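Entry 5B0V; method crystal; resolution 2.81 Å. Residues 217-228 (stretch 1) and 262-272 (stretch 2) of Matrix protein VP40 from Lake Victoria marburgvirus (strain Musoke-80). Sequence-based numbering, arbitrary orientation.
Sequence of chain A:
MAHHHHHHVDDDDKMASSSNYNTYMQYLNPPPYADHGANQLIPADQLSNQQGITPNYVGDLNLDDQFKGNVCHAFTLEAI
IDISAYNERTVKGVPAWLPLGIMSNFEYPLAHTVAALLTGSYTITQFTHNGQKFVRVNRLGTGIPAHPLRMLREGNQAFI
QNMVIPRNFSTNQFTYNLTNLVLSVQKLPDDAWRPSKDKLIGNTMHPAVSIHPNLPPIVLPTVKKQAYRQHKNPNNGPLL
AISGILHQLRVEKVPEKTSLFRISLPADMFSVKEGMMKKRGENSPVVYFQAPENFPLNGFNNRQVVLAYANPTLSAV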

# COMPACT_ATOMS: atom_id res chain seq x y z
N PRO A 217 7.98 -14.31 23.19
CA PRO A 217 7.21 -15.45 23.65
C PRO A 217 5.76 -15.42 23.15
O PRO A 217 5.19 -14.36 22.88
CB PRO A 217 7.27 -15.36 25.18
CG PRO A 217 7.81 -14.01 25.50
CD PRO A 217 8.07 -13.26 24.22
N ILE A 218 5.21 -16.61 23.02
CA ILE A 218 3.91 -16.84 22.45
C ILE A 218 2.95 -17.02 23.59
O ILE A 218 2.98 -18.01 24.28
CB ILE A 218 3.92 -18.14 21.64
CG1 ILE A 218 5.10 -18.11 20.64
CG2 ILE A 218 2.57 -18.36 20.97
CD1 ILE A 218 5.52 -19.43 20.02
N VAL A 219 2.10 -16.03 23.82
CA VAL A 219 1.08 -16.13 24.82
C VAL A 219 0.08 -17.22 24.43
O VAL A 219 -0.31 -17.36 23.28
CB VAL A 219 0.33 -14.81 25.00
CG1 VAL A 219 -0.83 -14.97 25.99
CG2 VAL A 219 1.29 -13.74 25.48
N LEU A 220 -0.33 -17.98 25.43
CA LEU A 220 -1.15 -19.14 25.24
C LEU A 220 -2.56 -18.93 25.74
O LEU A 220 -2.80 -18.11 26.63
CB LEU A 220 -0.53 -20.29 26.03
CG LEU A 220 0.87 -20.74 25.61
CD1 LEU A 220 1.39 -21.79 26.59
CD2 LEU A 220 0.84 -21.32 24.21
N PRO A 221 -3.49 -19.71 25.21
CA PRO A 221 -4.80 -19.71 25.80
C PRO A 221 -4.76 -20.12 27.28
O PRO A 221 -3.78 -20.68 27.77
CB PRO A 221 -5.57 -20.77 25.01
CG PRO A 221 -4.71 -21.15 23.88
CD PRO A 221 -3.32 -20.85 24.30
N THR A 222 -5.85 -19.83 27.97
CA THR A 222 -5.94 -20.15 29.36
C THR A 222 -5.88 -21.67 29.55
O THR A 222 -6.36 -22.43 28.71
CB THR A 222 -7.19 -19.53 30.01
OG1 THR A 222 -8.36 -19.88 29.24
CG2 THR A 222 -7.05 -17.99 30.09
N VAL A 223 -5.27 -22.06 30.67
CA VAL A 223 -5.12 -23.44 31.03
C VAL A 223 -6.33 -23.86 31.85
O VAL A 223 -6.70 -23.22 32.82
CB VAL A 223 -3.84 -23.66 31.83
CG1 VAL A 223 -3.73 -25.09 32.31
CG2 VAL A 223 -2.63 -23.26 31.00
N LYS A 224 -6.96 -24.93 31.42
CA LYS A 224 -8.16 -25.42 32.05
C LYS A 224 -7.89 -25.76 33.50
O LYS A 224 -6.86 -26.36 33.80
CB LYS A 224 -8.64 -26.67 31.32
CG LYS A 224 -9.20 -26.44 29.92
CD LYS A 224 -9.86 -27.71 29.41
CE LYS A 224 -10.47 -27.52 28.04
NZ LYS A 224 -10.65 -28.82 27.34
N LYS A 225 -8.81 -25.40 34.39
CA LYS A 225 -8.70 -25.75 35.82
C LYS A 225 -8.42 -27.24 35.94
O LYS A 225 -7.49 -27.67 36.61
N GLN A 226 -9.19 -28.05 35.21
CA GLN A 226 -9.01 -29.50 35.23
C GLN A 226 -7.57 -30.00 35.04
O GLN A 226 -7.25 -31.12 35.43
CB GLN A 226 -9.93 -30.15 34.18
N ALA A 227 -6.70 -29.19 34.43
CA ALA A 227 -5.35 -29.64 34.12
C ALA A 227 -4.34 -29.49 35.23
O ALA A 227 -3.27 -30.07 35.16
CB ALA A 227 -4.83 -28.91 32.88
N TYR A 228 -4.66 -28.70 36.25
CA TYR A 228 -3.77 -28.53 37.42
C TYR A 228 -4.64 -28.63 38.70
O TYR A 228 -4.68 -27.73 39.54
CB TYR A 228 -2.95 -27.22 37.29
CG TYR A 228 -3.75 -25.90 37.26
CD1 TYR A 228 -4.32 -25.42 36.09
CD2 TYR A 228 -3.90 -25.12 38.40
CE1 TYR A 228 -5.01 -24.23 36.06
CE2 TYR A 228 -4.59 -23.93 38.38
CZ TYR A 228 -5.15 -23.50 37.21
OH TYR A 228 -5.86 -22.32 37.16
N ARG A 262 3.15 -22.57 13.33
CA ARG A 262 2.04 -22.81 14.24
C ARG A 262 2.30 -23.97 15.23
O ARG A 262 3.14 -24.82 14.98
CB ARG A 262 0.79 -23.06 13.40
CG ARG A 262 0.81 -24.29 12.57
CD ARG A 262 -0.59 -24.53 12.05
NE ARG A 262 -0.51 -25.48 10.94
CZ ARG A 262 -1.03 -25.34 9.73
NH1 ARG A 262 -1.75 -24.29 9.39
NH2 ARG A 262 -0.86 -26.31 8.85
N ILE A 263 1.58 -23.96 16.35
CA ILE A 263 1.64 -25.04 17.33
C ILE A 263 0.24 -25.47 17.71
O ILE A 263 -0.55 -24.69 18.26
CB ILE A 263 2.36 -24.63 18.63
CG1 ILE A 263 3.75 -24.13 18.34
CG2 ILE A 263 2.46 -25.81 19.59
CD1 ILE A 263 4.37 -23.39 19.51
N SER A 264 -0.08 -26.73 17.44
CA SER A 264 -1.34 -27.24 17.90
C SER A 264 -1.14 -27.68 19.38
O SER A 264 -0.09 -28.25 19.76
CB SER A 264 -1.85 -28.33 16.99
OG SER A 264 -1.31 -29.54 17.40
N LEU A 265 -2.13 -27.32 20.20
CA LEU A 265 -2.06 -27.48 21.65
C LEU A 265 -3.06 -28.53 22.07
O LEU A 265 -4.12 -28.63 21.49
CB LEU A 265 -2.38 -26.16 22.34
CG LEU A 265 -1.43 -25.00 22.05
CD1 LEU A 265 -1.98 -23.67 22.52
CD2 LEU A 265 -0.10 -25.22 22.70
N PRO A 266 -2.72 -29.33 23.09
CA PRO A 266 -3.67 -30.33 23.59
C PRO A 266 -4.99 -29.70 24.12
O PRO A 266 -4.95 -28.73 24.87
CB PRO A 266 -2.89 -31.03 24.70
CG PRO A 266 -1.81 -30.09 25.10
CD PRO A 266 -1.48 -29.28 23.90
N ALA A 267 -6.13 -30.23 23.68
CA ALA A 267 -7.42 -29.67 24.04
C ALA A 267 -7.74 -29.98 25.49
O ALA A 267 -8.42 -29.20 26.15
CB ALA A 267 -8.52 -30.23 23.16
N ASP A 268 -7.27 -31.11 25.98
CA ASP A 268 -7.51 -31.46 27.35
C ASP A 268 -6.91 -30.47 28.34
O ASP A 268 -7.29 -30.47 29.51
CB ASP A 268 -7.02 -32.89 27.66
CG ASP A 268 -5.48 -33.04 27.63
OD1 ASP A 268 -4.76 -32.03 27.42
OD2 ASP A 268 -4.99 -34.18 27.84
N MSE A 269 -5.98 -29.63 27.87
CA MSE A 269 -5.33 -28.62 28.71
C MSE A 269 -5.68 -27.17 28.47
O MSE A 269 -5.69 -26.38 29.41
CB MSE A 269 -3.85 -28.76 28.45
CG MSE A 269 -3.07 -27.86 29.40
SE MSE A 269 -1.11 -28.07 29.41
CE MSE A 269 -0.83 -29.87 30.16
N PHE A 270 -5.96 -26.80 27.22
CA PHE A 270 -6.16 -25.41 26.82
C PHE A 270 -7.55 -25.16 26.28
O PHE A 270 -8.08 -25.92 25.44
CB PHE A 270 -5.17 -25.03 25.75
CG PHE A 270 -3.74 -25.03 26.21
CD1 PHE A 270 -3.22 -23.93 26.85
CD2 PHE A 270 -2.93 -26.11 25.98
CE1 PHE A 270 -1.91 -23.91 27.26
CE2 PHE A 270 -1.61 -26.11 26.40
CZ PHE A 270 -1.10 -25.01 27.03
N SER A 271 -8.16 -24.09 26.78
CA SER A 271 -9.51 -23.69 26.42
C SER A 271 -9.44 -22.52 25.47
O SER A 271 -8.67 -21.59 25.65
CB SER A 271 -10.29 -23.30 27.67
OG SER A 271 -11.42 -22.51 27.32
N VAL A 272 -10.29 -22.58 24.46
CA VAL A 272 -10.38 -21.58 23.43
C VAL A 272 -11.56 -20.64 23.72
O VAL A 272 -11.76 -19.68 22.97
CB VAL A 272 -10.53 -22.27 22.05
CG1 VAL A 272 -9.31 -23.11 21.76
CG2 VAL A 272 -11.79 -23.14 22.01

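This is a short backbone contact, pinned by a single beta bridge and three hydrogen bonds and continued by a row of apolar side chains.

The bridge pairs V223 with F270, whose CA atoms lie 4.8 Å apart. It is flanked by two backbone hydrogen bonds. S271 N donates to T222 O at 3.1 Å, and K224 N donates to M269 O at 2.8 Å. Both are nearly linear, with N-H...O angles of 172° and 171°. The same two carbonyls also receive CA-H...O contacts. F270 CA lies 3.5 Å from T222 O, and V223 CA lies 3.4 Å from M269 O. The backbones are therefore close throughout the bridge.

K224 adds a third bond through its side chain. The chain is extended beyond chi1, with chi2 to chi4 all t. This carries NZ to the backbone carbonyl of A267, where NZ donates to A267 O at 2.6 Å. K224 thus ties two points of the other segment, one through its backbone and one through its amine.

F270 is buried, and its ring meets several partners. The carbonyl P221 O approaches the ring edge, 3.4 Å from F270 CD1. L220 CD1 and V223 CG2 reach F270 CE1 at 4.0 and 3.9 Å. P221 CB also packs against the backbone, 3.3 Å from S271 O.

L265 continues the apolar packing. Its CD1 lies 3.6 Å from P221 CD and 4.0 Å from L220 CD2. Farther along, the backbones separate: the CA atoms of I218 and I263 are 9.9 Å apart. Each CA-to-CB bond points toward the other stretch, and I218 CD1 still meets I263 CD1 at 4.2 Å.

Near K224, selenomethionine M269 offers CG to two apolar neighbours. V223 CG1 lies 4.1 Å from M269 CG, and A227 CB lies 4.0 Å from the same atom.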